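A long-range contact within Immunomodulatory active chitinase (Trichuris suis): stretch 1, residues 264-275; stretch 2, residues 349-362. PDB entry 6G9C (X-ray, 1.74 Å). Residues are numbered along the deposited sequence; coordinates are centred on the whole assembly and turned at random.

Stretch 1 264-275: PKKQIIIGLPTY
Stretch 2, residues 349-362: SMKAKINWIKQENY

Residues 268-273 form a strand that runs antiparallel to the helix 349-360: their N-to-C directions differ by 174°, and the axes approach to 10.0 Å. A 3-10 segment, 265-267, precedes the strand, with Gln-267 N hydrogen-bonded to Pro-264 O (2.9 Å). The register follows from the nearest CA atoms: Lys-265 to Tyr-362 at 4.9 Å, Ile-270 to Ile-357 at 7.5 Å, Leu-272 to Met-350 at 7.4 Å. The surface buried between the stretches, both sides summed, is 730 Å².

Strand alternation turns the CA-to-CB bonds of Ile-268, Ile-270 and Leu-272 toward the other stretch, whereas that of Ile-269 points away and Gly-271 has no side chain; Ile-268 meets Tyr-362, beyond the helix. Phi/psi from Ile-268 to Leu-272 are, in order, -98/112, -104/125, -85/125, -80/139 and -125/117. Ile-270 CB lies 3.7 Å from Ile-357 CD1, which an m,t rotamer (-67°, 173°) extends; Ile-270 itself is m,m (-55°, -61°). Ile-270 CG1 lies 4.2 Å from Trp-356 CZ3, at the ring edge near the ring plane; Trp-356 is t (chi1 175°, chi2 85°), which brings the ring end nearer although its CA-to-CB bond points sideways.

Leu-272, m,t (-52°, 173°), packs against three helix residues: CB is 3.8 Å from Met-350 SD, CD1 3.7 Å from Ile-354 CG1, and CD2 4.0 Å from Lys-353 CB. Met-350 starts sideways, but chi1 -64° and chi2 -78° carry its sulfur inward; chi3, -114°, lies between wells, and CE sits 3.9 Å from Thr-274 CG2 (chi1 53°, p). Lys-353 is extended (m,t,t,t), so its NZ reaches water 1: NZ donates to the water at 3.0 Å, and the water donates to Gly-271 O at 2.7 Å, bridging ammonium and strand carbonyl.

At the helix C-terminal end, Asn-361 has positive phi (60/47), turning the chain out of helical geometry, while Tyr-362 N donates a hydrogen bond to Ile-357 O (3.2 Å). Tyr-362 (-77/180; chi1 -80°, chi2 -75°) has the largest covered area, 136 Å². Lys-265 (m,t,t,m) lays CD over one face of its ring; the final m turn, chi4 -82°, places NZ 3.0 Å from Tyr-362 OH. Ile-268 is m,t (-61°, 163°), and Ile-268 CB lies 3.9 Å from Tyr-362 CD1, oblique to that ring. Lys-266 begins pointing away, but three successive m torsions (-66°, -44°, -79°) fold it back before chi4 (-170°, t), and NZ donates a hydrogen bond to Tyr-362 O at 3.1 Å. Backbone proximity is also marked by a CA-H...O contact, Tyr-362 CA to Lys-265 O, 3.6 Å.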

ATOM      1  N   PRO A 264     -21.490 -15.987 -18.627  1.00 45.35           N
ATOM      2  CA  PRO A 264     -20.939 -17.223 -18.053  1.00 45.45           C
ATOM      3  C   PRO A 264     -21.064 -17.248 -16.529  1.00 40.82           C
ATOM      4  O   PRO A 264     -20.898 -16.230 -15.849  1.00 38.48           O
ATOM      5  CB  PRO A 264     -19.474 -17.200 -18.507  1.00 44.05           C
ATOM      6  CG  PRO A 264     -19.475 -16.334 -19.762  1.00 39.68           C
ATOM      7  CD  PRO A 264     -20.533 -15.293 -19.507  1.00 41.23           C
ATOM      8  N   LYS A 265     -21.384 -18.435 -16.001  1.00 41.58           N
ATOM      9  CA  LYS A 265     -21.697 -18.571 -14.578  1.00 37.71           C
ATOM     10  C   LYS A 265     -20.556 -18.089 -13.688  1.00 35.46           C
ATOM     11  O   LYS A 265     -20.801 -17.575 -12.588  1.00 36.02           O
ATOM     12  CB  LYS A 265     -22.013 -20.032 -14.249  1.00 42.50           C
ATOM     13  CG  LYS A 265     -23.414 -20.511 -14.594  1.00 49.07           C
ATOM     14  CD  LYS A 265     -23.637 -21.887 -13.964  1.00 56.11           C
ATOM     15  CE  LYS A 265     -24.981 -22.485 -14.325  1.00 68.08           C
ATOM     16  NZ  LYS A 265     -26.074 -21.958 -13.468  1.00 71.44           N
ATOM     17  N   LYS A 266     -19.306 -18.250 -14.131  1.00 41.77           N
ATOM     18  CA  LYS A 266     -18.186 -17.840 -13.292  1.00 40.66           C
ATOM     19  C   LYS A 266     -18.033 -16.328 -13.226  1.00 39.67           C
ATOM     20  O   LYS A 266     -17.249 -15.834 -12.401  1.00 35.15           O
ATOM     21  CB  LYS A 266     -16.889 -18.492 -13.780  1.00 42.32           C
ATOM     22  CG  LYS A 266     -16.872 -20.020 -13.624  1.00 57.32           C
ATOM     23  CD  LYS A 266     -17.428 -20.485 -12.263  1.00 61.88           C
ATOM     24  CE  LYS A 266     -16.407 -20.337 -11.137  1.00 69.37           C
ATOM     25  NZ  LYS A 266     -16.849 -20.990  -9.867  1.00 71.49           N
ATOM     26  N   GLN A 267     -18.780 -15.591 -14.048  1.00 33.27           N
ATOM     27  CA  GLN A 267     -18.841 -14.138 -13.983  1.00 31.72           C
ATOM     28  C   GLN A 267     -20.059 -13.623 -13.222  1.00 33.30           C
ATOM     29  O   GLN A 267     -20.199 -12.408 -13.054  1.00 33.97           O
ATOM     30  CB  GLN A 267     -18.823 -13.552 -15.406  1.00 30.59           C
ATOM     31  CG  GLN A 267     -17.432 -13.603 -16.048  1.00 30.05           C
ATOM     32  CD  GLN A 267     -17.429 -13.144 -17.500  1.00 36.91           C
ATOM     33  OE1 GLN A 267     -17.560 -13.950 -18.421  1.00 41.58           O
ATOM     34  NE2 GLN A 267     -17.264 -11.843 -17.709  1.00 38.95           N
ATOM     35  N   ILE A 268     -20.941 -14.504 -12.754  1.00 32.12           N
ATOM     36  CA  ILE A 268     -22.138 -14.095 -12.026  1.00 29.86           C
ATOM     37  C   ILE A 268     -21.850 -14.238 -10.538  1.00 32.76           C
ATOM     38  O   ILE A 268     -21.703 -15.358 -10.036  1.00 31.45           O
ATOM     39  CB  ILE A 268     -23.366 -14.925 -12.428  1.00 33.69           C
ATOM     40  CG1 ILE A 268     -23.670 -14.756 -13.921  1.00 31.17           C
ATOM     41  CG2 ILE A 268     -24.566 -14.516 -11.565  1.00 33.36           C
ATOM     42  CD1 ILE A 268     -24.605 -15.840 -14.498  1.00 33.67           C
ATOM     43  N   ILE A 269     -21.782 -13.113  -9.828  1.00 28.66           N
ATOM     44  CA  ILE A 269     -21.492 -13.109  -8.397  1.00 26.71           C
ATOM     45  C   ILE A 269     -22.788 -12.846  -7.648  1.00 30.76           C
ATOM     46  O   ILE A 269     -23.445 -11.823  -7.875  1.00 28.96           O
ATOM     47  CB  ILE A 269     -20.428 -12.059  -8.037  1.00 24.06           C
ATOM     48  CG1 ILE A 269     -19.255 -12.096  -9.035  1.00 27.23           C
ATOM     49  CG2 ILE A 269     -19.937 -12.276  -6.586  1.00 21.42           C
ATOM     50  CD1 ILE A 269     -18.606 -13.477  -9.230  1.00 29.63           C
ATOM     51  N   ILE A 270     -23.135 -13.741  -6.722  1.00 30.43           N
ATOM     52  CA  ILE A 270     -24.448 -13.727  -6.076  1.00 32.50           C
ATOM     53  C   ILE A 270     -24.435 -12.765  -4.891  1.00 27.65           C
ATOM     54  O   ILE A 270     -23.629 -12.913  -3.964  1.00 28.70           O
ATOM     55  CB  ILE A 270     -24.850 -15.136  -5.620  1.00 31.99           C
ATOM     56  CG1 ILE A 270     -24.801 -16.115  -6.800  1.00 37.04           C
ATOM     57  CG2 ILE A 270     -26.240 -15.102  -4.955  1.00 31.45           C
ATOM     58  CD1 ILE A 270     -25.727 -15.760  -7.927  1.00 42.03           C
ATOM     59  N   GLY A 271     -25.365 -11.813  -4.893  1.00 26.38           N
ATOM     60  CA  GLY A 271     -25.426 -10.834  -3.820  1.00 25.05           C
ATOM     61  C   GLY A 271     -26.104 -11.388  -2.571  1.00 29.19           C
ATOM     62  O   GLY A 271     -27.126 -12.073  -2.638  1.00 27.21           O
ATOM     63  N   LEU A 272     -25.536 -11.044  -1.420  1.00 24.78           N
ATOM     64  CA  LEU A 272     -26.029 -11.504  -0.114  1.00 25.93           C
ATOM     65  C   LEU A 272     -26.289 -10.284   0.760  1.00 24.69           C
ATOM     66  O   LEU A 272     -25.338  -9.535   1.070  1.00 24.72           O
ATOM     67  CB  LEU A 272     -25.031 -12.440   0.580  1.00 24.79           C
ATOM     68  CG  LEU A 272     -24.499 -13.632  -0.214  1.00 30.55           C
ATOM     69  CD1 LEU A 272     -23.416 -14.321   0.589  1.00 27.93           C
ATOM     70  CD2 LEU A 272     -25.609 -14.604  -0.554  1.00 35.84           C
ATOM     71  N   PRO A 273     -27.529 -10.029   1.170  1.00 24.61           N
ATOM     72  CA  PRO A 273     -27.797  -8.871   2.032  1.00 22.41           C
ATOM     73  C   PRO A 273     -27.513  -9.200   3.488  1.00 26.18           C
ATOM     74  O   PRO A 273     -27.868 -10.275   3.969  1.00 29.95           O
ATOM     75  CB  PRO A 273     -29.295  -8.623   1.826  1.00 24.70           C
ATOM     76  CG  PRO A 273     -29.847  -9.978   1.492  1.00 26.57           C
ATOM     77  CD  PRO A 273     -28.766 -10.728   0.767  1.00 28.25           C
ATOM     78  N   THR A 274     -26.897  -8.254   4.208  1.00 24.09           N
ATOM     79  CA  THR A 274     -26.769  -8.388   5.664  1.00 22.10           C
ATOM     80  C   THR A 274     -27.723  -7.458   6.398  1.00 27.64           C
ATOM     81  O   THR A 274     -27.612  -7.305   7.626  1.00 27.97           O
ATOM     82  CB  THR A 274     -25.332  -8.129   6.125  1.00 26.05           C
ATOM     83  OG1 THR A 274     -24.886  -6.862   5.625  1.00 26.82           O
ATOM     84  CG2 THR A 274     -24.399  -9.239   5.648  1.00 26.40           C
ATOM     85  N   TYR A 275     -28.643  -6.826   5.668  1.00 22.15           N
ATOM     86  CA  TYR A 275     -29.746  -6.039   6.196  1.00 23.35           C
ATOM     87  C   TYR A 275     -31.050  -6.769   5.915  1.00 25.33           C
ATOM     88  O   TYR A 275     -31.099  -7.749   5.157  1.00 28.29           O
ATOM     89  CB  TYR A 275     -29.799  -4.637   5.570  1.00 23.72           C
ATOM     90  CG  TYR A 275     -30.130  -4.742   4.095  1.00 25.03           C
ATOM     91  CD1 TYR A 275     -29.144  -5.079   3.180  1.00 25.40           C
ATOM     92  CD2 TYR A 275     -31.434  -4.606   3.641  1.00 26.07           C
ATOM     93  CE1 TYR A 275     -29.437  -5.231   1.818  1.00 23.19           C
ATOM     94  CE2 TYR A 275     -31.741  -4.760   2.288  1.00 26.35           C
ATOM     95  CZ  TYR A 275     -30.734  -5.081   1.394  1.00 26.71           C
ATOM     96  OH  TYR A 275     -31.028  -5.252   0.075  1.00 29.61           O
ATOM     97  N   SER A 349     -29.718 -18.677   6.608  1.00 31.15           N
ATOM     98  CA  SER A 349     -30.034 -18.325   5.224  1.00 29.51           C
ATOM     99  C   SER A 349     -28.760 -18.131   4.414  1.00 33.15           C
ATOM    100  O   SER A 349     -28.693 -18.529   3.245  1.00 29.12           O
ATOM    101  CB  SER A 349     -30.923 -17.073   5.160  1.00 28.50           C
ATOM    102  OG  SER A 349     -30.231 -15.885   5.508  1.00 31.29           O
ATOM    103  N   MET A 350     -27.729 -17.545   5.027  1.00 30.17           N
ATOM    104  CA  MET A 350     -26.448 -17.393   4.334  1.00 32.81           C
ATOM    105  C   MET A 350     -25.822 -18.748   4.046  1.00 33.03           C
ATOM    106  O   MET A 350     -25.240 -18.958   2.973  1.00 30.42           O
ATOM    107  CB  MET A 350     -25.489 -16.545   5.167  1.00 32.25           C
ATOM    108  CG  MET A 350     -25.941 -15.124   5.368  1.00 38.18           C
ATOM    109  SD  MET A 350     -25.625 -14.129   3.912  1.00 42.29           S
ATOM    110  CE  MET A 350     -24.393 -13.027   4.586  1.00 48.21           C
ATOM    111  N   LYS A 351     -25.931 -19.678   5.002  1.00 28.94           N
ATOM    112  CA  LYS A 351     -25.407 -21.024   4.811  1.00 31.87           C
ATOM    113  C   LYS A 351     -26.054 -21.689   3.612  1.00 36.53           C
ATOM    114  O   LYS A 351     -25.375 -22.308   2.781  1.00 41.11           O
ATOM    115  CB  LYS A 351     -25.660 -21.873   6.068  1.00 33.04           C
ATOM    116  CG  LYS A 351     -24.450 -22.228   6.864  1.00 42.58           C
ATOM    117  CD  LYS A 351     -24.848 -22.924   8.184  1.00 43.61           C
ATOM    118  CE  LYS A 351     -25.741 -24.142   7.959  1.00 45.50           C
ATOM    119  NZ  LYS A 351     -26.107 -24.823   9.249  1.00 47.25           N
ATOM    120  N   ALA A 352     -27.384 -21.613   3.533  1.00 32.62           N
ATOM    121  CA  ALA A 352     -28.084 -22.251   2.428  1.00 36.07           C
ATOM    122  C   ALA A 352     -27.686 -21.616   1.101  1.00 36.05           C
ATOM    123  O   ALA A 352     -27.403 -22.322   0.126  1.00 39.17           O
ATOM    124  CB  ALA A 352     -29.594 -22.165   2.648  1.00 31.69           C
ATOM    125  N   LYS A 353     -27.630 -20.281   1.058  1.00 32.25           N
ATOM    126  CA  LYS A 353     -27.314 -19.573  -0.182  1.00 28.71           C
ATOM    127  C   LYS A 353     -25.877 -19.835  -0.634  1.00 31.04           C
ATOM    128  O   LYS A 353     -25.628 -20.108  -1.813  1.00 32.10           O
ATOM    129  CB  LYS A 353     -27.553 -18.076   0.009  1.00 25.11           C
ATOM    130  CG  LYS A 353     -29.037 -17.724   0.123  1.00 26.70           C
ATOM    131  CD  LYS A 353     -29.228 -16.259   0.474  1.00 26.49           C
ATOM    132  CE  LYS A 353     -30.690 -15.855   0.334  1.00 28.49           C
ATOM    133  NZ  LYS A 353     -30.918 -14.448   0.792  1.00 27.35           N
ATOM    134  N   ILE A 354     -24.918 -19.742   0.290  1.00 31.89           N
ATOM    135  CA  ILE A 354     -23.512 -19.918  -0.075  1.00 29.10           C
ATOM    136  C   ILE A 354     -23.223 -21.364  -0.465  1.00 36.15           C
ATOM    137  O   ILE A 354     -22.427 -21.627  -1.378  1.00 35.66           O
ATOM    138  CB  ILE A 354     -22.607 -19.434   1.072  1.00 32.63           C
ATOM    139  CG1 ILE A 354     -22.824 -17.935   1.293  1.00 30.10           C
ATOM    140  CG2 ILE A 354     -21.128 -19.709   0.767  1.00 33.62           C
ATOM    141  CD1 ILE A 354     -22.098 -17.377   2.488  1.00 34.20           C
ATOM    142  N   ASN A 355     -23.835 -22.330   0.232  1.00 35.51           N
ATOM    143  CA  ASN A 355     -23.705 -23.723  -0.183  1.00 40.00           C
ATOM    144  C   ASN A 355     -24.370 -23.951  -1.534  1.00 39.10           C
ATOM    145  O   ASN A 355     -23.887 -24.752  -2.344  1.00 42.12           O
ATOM    146  CB  ASN A 355     -24.308 -24.652   0.873  1.00 43.53           C
ATOM    147  CG  ASN A 355     -23.373 -24.892   2.041  1.00 48.66           C
ATOM    148  OD1 ASN A 355     -22.201 -25.224   1.862  1.00 53.17           O
ATOM    149  ND2 ASN A 355     -23.890 -24.727   3.247  1.00 49.71           N
ATOM    150  N   TRP A 356     -25.475 -23.248  -1.797  1.00 36.25           N
ATOM    151  CA  TRP A 356     -26.110 -23.322  -3.110  1.00 38.14           C
ATOM    152  C   TRP A 356     -25.196 -22.772  -4.210  1.00 37.40           C
ATOM    153  O   TRP A 356     -25.074 -23.373  -5.285  1.00 40.01           O
ATOM    154  CB  TRP A 356     -27.439 -22.564  -3.080  1.00 38.05           C
ATOM    155  CG  TRP A 356     -28.109 -22.474  -4.413  1.00 38.01           C
ATOM    156  CD1 TRP A 356     -28.932 -23.401  -4.983  1.00 42.07           C
ATOM    157  CD2 TRP A 356     -28.010 -21.395  -5.348  1.00 36.70           C
ATOM    158  NE1 TRP A 356     -29.354 -22.964  -6.216  1.00 44.90           N
ATOM    159  CE2 TRP A 356     -28.804 -21.732  -6.462  1.00 43.48           C
ATOM    160  CE3 TRP A 356     -27.334 -20.172  -5.346  1.00 40.41           C
ATOM    161  CZ2 TRP A 356     -28.936 -20.894  -7.567  1.00 42.73           C
ATOM    162  CZ3 TRP A 356     -27.464 -19.341  -6.451  1.00 42.36           C
ATOM    163  CH2 TRP A 356     -28.260 -19.705  -7.541  1.00 41.18           C
ATOM    164  N   ILE A 357     -24.555 -21.623  -3.962  1.00 36.26           N
ATOM    165  CA  ILE A 357     -23.604 -21.059  -4.928  1.00 38.69           C
ATOM    166  C   ILE A 357     -22.604 -22.121  -5.361  1.00 44.44           C
ATOM    167  O   ILE A 357     -22.306 -22.281  -6.552  1.00 39.62           O
ATOM    168  CB  ILE A 357     -22.880 -19.839  -4.331  1.00 35.44           C
ATOM    169  CG1 ILE A 357     -23.834 -18.672  -4.100  1.00 33.24           C
ATOM    170  CG2 ILE A 357     -21.724 -19.384  -5.237  1.00 36.66           C
ATOM    171  CD1 ILE A 357     -23.147 -17.531  -3.356  1.00 30.44           C
ATOM    172  N   LYS A 358     -22.075 -22.871  -4.393  1.00 38.49           N
ATOM    173  CA  LYS A 358     -21.099 -23.904  -4.717  1.00 43.91           C
ATOM    174  C   LYS A 358     -21.742 -25.038  -5.508  1.00 46.44           C
ATOM    175  O   LYS A 358     -21.140 -25.568  -6.451  1.00 46.24           O
ATOM    176  CB  LYS A 358     -20.458 -24.429  -3.431  1.00 45.68           C
ATOM    177  CG  LYS A 358     -19.077 -25.020  -3.618  1.00 52.68           C
ATOM    178  CD  LYS A 358     -18.608 -25.756  -2.381  1.00 61.79           C
ATOM    179  CE  LYS A 358     -18.556 -24.833  -1.183  1.00 68.28           C
ATOM    180  NZ  LYS A 358     -17.833 -25.468  -0.046  1.00 78.54           N
ATOM    181  N   GLN A 359     -22.972 -25.414  -5.149  1.00 42.39           N
ATOM    182  CA  GLN A 359     -23.632 -26.528  -5.821  1.00 48.05           C
ATOM    183  C   GLN A 359     -23.866 -26.224  -7.293  1.00 48.13           C
ATOM    184  O   GLN A 359     -23.674 -27.092  -8.151  1.00 50.21           O
ATOM    185  CB  GLN A 359     -24.955 -26.845  -5.124  1.00 49.49           C
ATOM    186  CG  GLN A 359     -25.783 -27.943  -5.783  1.00 57.73           C
ATOM    187  CD  GLN A 359     -27.206 -28.000  -5.243  1.00 70.08           C
ATOM    188  OE1 GLN A 359     -27.543 -28.872  -4.443  1.00 83.90           O
ATOM    189  NE2 GLN A 359     -28.045 -27.064  -5.679  1.00 64.35           N
ATOM    190  N   GLU A 360     -24.277 -24.998  -7.602  1.00 43.20           N
ATOM    191  CA  GLU A 360     -24.598 -24.587  -8.959  1.00 48.25           C
ATOM    192  C   GLU A 360     -23.396 -24.039  -9.709  1.00 50.08           C
ATOM    193  O   GLU A 360     -23.511 -23.756 -10.906  1.00 45.17           O
ATOM    194  CB  GLU A 360     -25.709 -23.526  -8.940  1.00 50.94           C
ATOM    195  CG  GLU A 360     -27.017 -24.008  -8.325  1.00 54.87           C
ATOM    196  CD  GLU A 360     -27.566 -25.241  -9.022  1.00 62.52           C
ATOM    197  OE1 GLU A 360     -27.746 -25.200 -10.258  1.00 62.55           O
ATOM    198  OE2 GLU A 360     -27.806 -26.253  -8.331  1.00 60.38           O
ATOM    199  N   ASN A 361     -22.259 -23.874  -9.028  1.00 45.65           N
ATOM    200  CA  ASN A 361     -21.025 -23.381  -9.635  1.00 46.36           C
ATOM    201  C   ASN A 361     -21.205 -21.990 -10.237  1.00 42.45           C
ATOM    202  O   ASN A 361     -20.780 -21.713 -11.360  1.00 39.57           O
ATOM    203  CB  ASN A 361     -20.495 -24.364 -10.683  1.00 57.72           C
ATOM    204  CG  ASN A 361     -20.724 -25.806 -10.286  1.00 79.03           C
ATOM    205  OD1 ASN A 361     -20.048 -26.335  -9.400  1.00 84.88           O
ATOM    206  ND2 ASN A 361     -21.695 -26.449 -10.929  1.00 89.15           N
ATOM    207  N   TYR A 362     -21.833 -21.097  -9.475  1.00 39.47           N
ATOM    208  CA  TYR A 362     -21.782 -19.694  -9.853  1.00 38.94           C
ATOM    209  C   TYR A 362     -20.415 -19.127  -9.471  1.00 39.46           C
ATOM    210  O   TYR A 362     -19.548 -19.832  -8.949  1.00 37.60           O
ATOM    211  CB  TYR A 362     -22.950 -18.929  -9.228  1.00 34.16           C
ATOM    212  CG  TYR A 362     -24.225 -19.135 -10.014  1.00 39.60           C
ATOM    213  CD1 TYR A 362     -24.413 -18.495 -11.234  1.00 36.43           C
ATOM    214  CD2 TYR A 362     -25.225 -19.988  -9.557  1.00 40.10           C
ATOM    215  CE1 TYR A 362     -25.566 -18.691 -11.975  1.00 39.33           C
ATOM    216  CE2 TYR A 362     -26.389 -20.189 -10.294  1.00 45.15           C
ATOM    217  CZ  TYR A 362     -26.549 -19.532 -11.503  1.00 43.87           C
ATOM    218  OH  TYR A 362     -27.692 -19.716 -12.251  1.00 40.39           O
TER
HETATM  219  O   HOH W   1     -29.184 -13.303  -1.304  1.00 30.08           O